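Side-chain contacts in Blo t 1 allergen (Blomia tropicalis, PDB 5JT8), which probably cleaves proteins as a papain-family cysteine protease and is a mite allergen, here with its propeptide, which is presumably inhibitory, still attached: residues 143-146 with 147-151; 192-196 with 197-201. All blocks are in the same frame, centred on the assembly; numbering follows the deposited sequence.

Contact 1 of 2, residues 143-146 with 147-151; sequences AGVA and ESLYS
Ser-148 folds back onto Gly-144 one turn earlier in helix 139-154. Its OG lies anti to the carbonyl carbon (chi1 -63°), which brings the hydroxyl round to the Gly-144 O, and it donates a hydrogen bond of 2.8 Å from Ser-148 OG to that oxygen. Ser-148 N also binds Gly-144 O, at 2.9 Å, and the two donors reach the carbonyl from opposite faces of its plane. Glu-147 leans against the previous turn too: its CG passes 3.1 Å from Ala-143 O, and the chain then runs extended to a carboxylate that is gripped outside the helix, OE1 by Arg-129 and Thr-126, OE2 by the Leu-160 backbone N. The phenol of Tyr-150 presents an edge to the peptide of Ala-146, with CD2 3.1 Å from Ala-146 O and the oxygen in the plane of the ring. Its hydroxyl is bonded to His-224 O, while Tyr-223 meets the ring edge-to-face. On another side of the helix Val-145 CG1 and Leu-149 CD1 make a light apolar contact at 4.3 Å. The buried polar groups are thus satisfied: Gly-144 O takes two bonds from one residue, and the acid is met by an arginine, a hydroxyl and a backbone N-H. That pairing would be expected to keep Glu-147 ionised inside the protein.

Contact 2 of 2, residues 192-196 with 197-201; sequences KYMIR and TGLVE
Thr-197 sits on the ring of Tyr-193 just where helix 187-196 ends. Its CB lies over one face, 3.9 Å from the Tyr-193 ring centroid and 14° off the normal, a CH-pi contact, while its methyl CG2 extends to 3.5 Å from Tyr-193 OH. The tyrosine's CG stands anti to the backbone N (chi1 -177°), directing the ring along the departing chain, and Glu-164 binds its hydroxyl. Leu-199 closes the tight part with a fork: CD2 comes to 3.6 Å from Tyr-193 CE1, obliquely to the ring, and CD1 to 3.7 Å from Met-194 CG. The other side is looser. Arg-196 leads its guanidinium away from the loop to lie with one face against Lys-192 CD, and near the turn it offers Thr-197 little more than its CB, 4.2 Å from Thr-197 OG1; this arginine is exposed and the threonine partly so. Between the two sides, Tyr-193 O accepts two backbone bonds, from Thr-197 N at 2.9 Å and from Gly-198 N at 3.0 Å, the second in the carbonyl plane. Thr-197 leaves the helix and Gly-198 turns the chain out with a positive phi of 79°. Such a glycine just past the helix end, with an apolar residue packed back on the final turn, is characteristic of helix C-termini.

How the contacts relate
Contact 1 lies within helix 139-154, contact 2 at the C-terminal end of the neighbouring helix 187-196 and in the loop that follows; their centres are about 13 Å apart, and they meet through Met-194. Its SD lies 3.6 Å from Ala-146 CB and its CE 3.7 Å from Ala-143 N, so the last turn of helix 187-196 rests on small residues of helix 139-154. His-224, already the partner of Tyr-150, also bonds Ile-195 O through ND1. Helix 139-154 begins just after the oxidised Cys-137, the position of the nucleophile in papain-family enzymes; contact 1 thus lies farther along the helix that follows this probable nucleophile. Contact 2 is more peripheral, with the side chain of Arg-196 about 14 Å from the N-acetylglucosamine attached to the protein.

Contact 1 of 2, residues 143-146 with 147-151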
loop_
_atom_site.group_PDB
_atom_site.type_symbol
_atom_site.label_atom_id
_atom_site.label_comp_id
_atom_site.label_asym_id
_atom_site.label_seq_id
_atom_site.Cartn_x
_atom_site.Cartn_y
_atom_site.Cartn_z
ATOM N N ALA A 143 -7.030 6.350 -0.350
ATOM C CA ALA A 143 -7.347 7.273 -1.435
ATOM C C ALA A 143 -7.474 6.509 -2.744
ATOM O O ALA A 143 -8.332 6.818 -3.556
ATOM C CB ALA A 143 -6.295 8.365 -1.552
ATOM N N GLY A 144 -6.620 5.503 -2.918
ATOM C CA GLY A 144 -6.621 4.658 -4.103
ATOM C C GLY A 144 -7.923 3.884 -4.291
ATOM O O GLY A 144 -8.489 3.822 -5.386
ATOM N N VAL A 145 -8.399 3.277 -3.217
ATOM C CA VAL A 145 -9.688 2.597 -3.250
ATOM C C VAL A 145 -10.793 3.595 -3.616
ATOM O O VAL A 145 -11.602 3.323 -4.503
ATOM C CB VAL A 145 -9.996 1.926 -1.899
ATOM C CG1 VAL A 145 -11.469 1.568 -1.783
ATOM C CG2 VAL A 145 -9.124 0.695 -1.733
ATOM N N ALA A 146 -10.791 4.767 -2.967
ATOM C CA ALA A 146 -11.819 5.784 -3.228
ATOM C C ALA A 146 -11.802 6.243 -4.685
ATOM O O ALA A 146 -12.844 6.343 -5.331
ATOM C CB ALA A 146 -11.644 6.993 -2.288
ATOM N N GLU A 147 -10.611 6.526 -5.198
ATOM C CA GLU A 147 -10.478 6.930 -6.586
ATOM C C GLU A 147 -10.976 5.816 -7.525
ATOM O O GLU A 147 -11.671 6.098 -8.495
ATOM C CB GLU A 147 -9.021 7.322 -6.897
ATOM C CG GLU A 147 -8.541 8.564 -6.132
ATOM C CD GLU A 147 -7.074 8.910 -6.383
ATOM O OE1 GLU A 147 -6.392 8.198 -7.152
ATOM O OE2 GLU A 147 -6.597 9.910 -5.811
ATOM N N SER A 148 -10.658 4.561 -7.212
ATOM C CA SER A 148 -11.143 3.420 -7.996
ATOM C C SER A 148 -12.661 3.383 -8.078
ATOM O O SER A 148 -13.243 3.165 -9.140
ATOM C CB SER A 148 -10.654 2.097 -7.388
ATOM O OG SER A 148 -9.253 2.035 -7.447
ATOM N N LEU A 149 -13.298 3.570 -6.931
ATOM C CA LEU A 149 -14.755 3.553 -6.873
ATOM C C LEU A 149 -15.372 4.670 -7.709
ATOM O O LEU A 149 -16.394 4.445 -8.352
ATOM C CB LEU A 149 -15.231 3.643 -5.420
ATOM C CG LEU A 149 -14.880 2.418 -4.581
ATOM C CD1 LEU A 149 -15.382 2.545 -3.126
ATOM C CD2 LEU A 149 -15.438 1.152 -5.225
ATOM N N TYR A 150 -14.766 5.867 -7.716
ATOM C CA TYR A 150 -15.309 6.955 -8.543
ATOM C C TYR A 150 -15.170 6.616 -10.015
ATOM O O TYR A 150 -16.027 6.970 -10.832
ATOM C CB TYR A 150 -14.633 8.305 -8.231
ATOM C CG TYR A 150 -15.286 8.974 -7.046
ATOM C CD1 TYR A 150 -16.378 9.822 -7.216
ATOM C CD2 TYR A 150 -14.852 8.715 -5.762
ATOM C CE1 TYR A 150 -17.006 10.407 -6.130
ATOM C CE2 TYR A 150 -15.466 9.297 -4.665
ATOM C CZ TYR A 150 -16.544 10.140 -4.854
ATOM O OH TYR A 150 -17.159 10.719 -3.765
ATOM N N SER A 151 -14.106 5.911 -10.365
ATOM C CA SER A 151 -13.928 5.508 -11.765
ATOM C C SER A 151 -14.959 4.418 -12.095
ATOM O O SER A 151 -15.681 4.494 -13.085
ATOM C CB SER A 151 -12.501 5.004 -12.012
ATOM O OG SER A 151 -12.291 4.730 -13.390
#

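Contact 2 of 2, residues 192-196 with 197-201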
loop_
_atom_site.group_PDB
_atom_site.type_symbol
_atom_site.label_atom_id
_atom_site.label_comp_id
_atom_site.label_asym_id
_atom_site.label_seq_id
_atom_site.Cartn_x
_atom_site.Cartn_y
_atom_site.Cartn_z
ATOM N N LYS A 192 -12.843 6.951 7.371
ATOM C CA LYS A 192 -13.656 7.684 8.347
ATOM C C LYS A 192 -13.641 9.184 8.028
ATOM O O LYS A 192 -14.669 9.865 8.062
ATOM C CB LYS A 192 -13.139 7.427 9.766
ATOM C CG LYS A 192 -13.832 8.215 10.862
ATOM C CD LYS A 192 -13.220 7.930 12.243
ATOM C CE LYS A 192 -13.425 6.472 12.646
ATOM N NZ LYS A 192 -12.704 6.145 13.913
ATOM N N TYR A 193 -12.456 9.693 7.719
ATOM C CA TYR A 193 -12.292 11.092 7.386
ATOM C C TYR A 193 -13.005 11.398 6.064
ATOM O O TYR A 193 -13.598 12.457 5.884
ATOM C CB TYR A 193 -10.809 11.436 7.307
ATOM C CG TYR A 193 -10.547 12.888 7.044
ATOM C CD1 TYR A 193 -10.485 13.370 5.740
ATOM C CD2 TYR A 193 -10.360 13.784 8.098
ATOM C CE1 TYR A 193 -10.261 14.701 5.487
ATOM C CE2 TYR A 193 -10.124 15.126 7.856
ATOM C CZ TYR A 193 -10.068 15.576 6.548
ATOM O OH TYR A 193 -9.833 16.900 6.287
ATOM N N MET A 194 -12.968 10.444 5.152
ATOM C CA MET A 194 -13.615 10.610 3.862
ATOM C C MET A 194 -15.137 10.660 4.001
ATOM O O MET A 194 -15.819 11.301 3.211
ATOM C CB MET A 194 -13.189 9.482 2.927
ATOM C CG MET A 194 -11.797 9.681 2.374
ATOM S SD MET A 194 -11.546 8.556 1.003
ATOM C CE MET A 194 -9.908 7.943 1.390
ATOM N N ILE A 195 -15.664 10.010 5.031
ATOM C CA ILE A 195 -17.093 10.082 5.320
ATOM C C ILE A 195 -17.469 11.403 5.955
ATOM O O ILE A 195 -18.360 12.111 5.480
ATOM C CB ILE A 195 -17.533 8.936 6.264
ATOM C CG1 ILE A 195 -17.463 7.590 5.540
ATOM C CG2 ILE A 195 -18.948 9.170 6.799
ATOM C CD1 ILE A 195 -17.449 6.418 6.496
ATOM N N ARG A 196 -16.793 11.745 7.043
ATOM C CA ARG A 196 -17.250 12.863 7.853
ATOM C C ARG A 196 -16.903 14.213 7.244
ATOM O O ARG A 196 -17.615 15.198 7.447
ATOM C CB ARG A 196 -16.665 12.747 9.259
ATOM C CG ARG A 196 -17.104 11.485 9.987
ATOM C CD ARG A 196 -16.411 11.340 11.334
ATOM N NE ARG A 196 -16.728 10.061 11.965
ATOM C CZ ARG A 196 -16.123 9.582 13.050
ATOM N NH1 ARG A 196 -15.152 10.274 13.640
ATOM N NH2 ARG A 196 -16.483 8.405 13.540
ATOM N N THR A 197 -15.808 14.263 6.493
ATOM C CA THR A 197 -15.262 15.542 6.008
ATOM C C THR A 197 -15.103 15.559 4.487
ATOM O O THR A 197 -15.375 16.559 3.838
ATOM C CB THR A 197 -13.891 15.826 6.652
ATOM O OG1 THR A 197 -14.024 15.800 8.078
ATOM C CG2 THR A 197 -13.319 17.192 6.211
ATOM N N GLY A 198 -14.680 14.427 3.929
ATOM C CA GLY A 198 -14.342 14.329 2.518
ATOM C C GLY A 198 -12.966 14.890 2.197
ATOM O O GLY A 198 -12.414 15.666 2.966
ATOM N N LEU A 199 -12.406 14.490 1.055
ATOM C CA LEU A 199 -11.091 14.970 0.629
ATOM C C LEU A 199 -11.188 15.880 -0.582
ATOM O O LEU A 199 -11.972 15.617 -1.488
ATOM C CB LEU A 199 -10.163 13.800 0.293
ATOM C CG LEU A 199 -9.713 12.901 1.435
ATOM C CD1 LEU A 199 -9.049 11.633 0.866
ATOM C CD2 LEU A 199 -8.768 13.663 2.356
ATOM N N VAL A 200 -10.394 16.950 -0.602
ATOM C CA VAL A 200 -10.289 17.766 -1.805
ATOM C C VAL A 200 -9.297 17.085 -2.742
ATOM O O VAL A 200 -8.595 16.149 -2.347
ATOM C CB VAL A 200 -9.826 19.217 -1.524
ATOM C CG1 VAL A 200 -10.832 19.951 -0.644
ATOM C CG2 VAL A 200 -8.425 19.233 -0.918
ATOM N N GLU A 201 -9.228 17.561 -3.978
ATOM C CA GLU A 201 -8.278 17.003 -4.934
ATOM C C GLU A 201 -6.849 17.429 -4.636
ATOM O O GLU A 201 -6.601 18.457 -3.982
ATOM C CB GLU A 201 -8.635 17.420 -6.356
ATOM C CG GLU A 201 -9.780 16.646 -6.986
ATOM C CD GLU A 201 -10.325 17.382 -8.199
ATOM O OE1 GLU A 201 -10.938 18.459 -8.003
ATOM O OE2 GLU A 201 -10.114 16.903 -9.336
#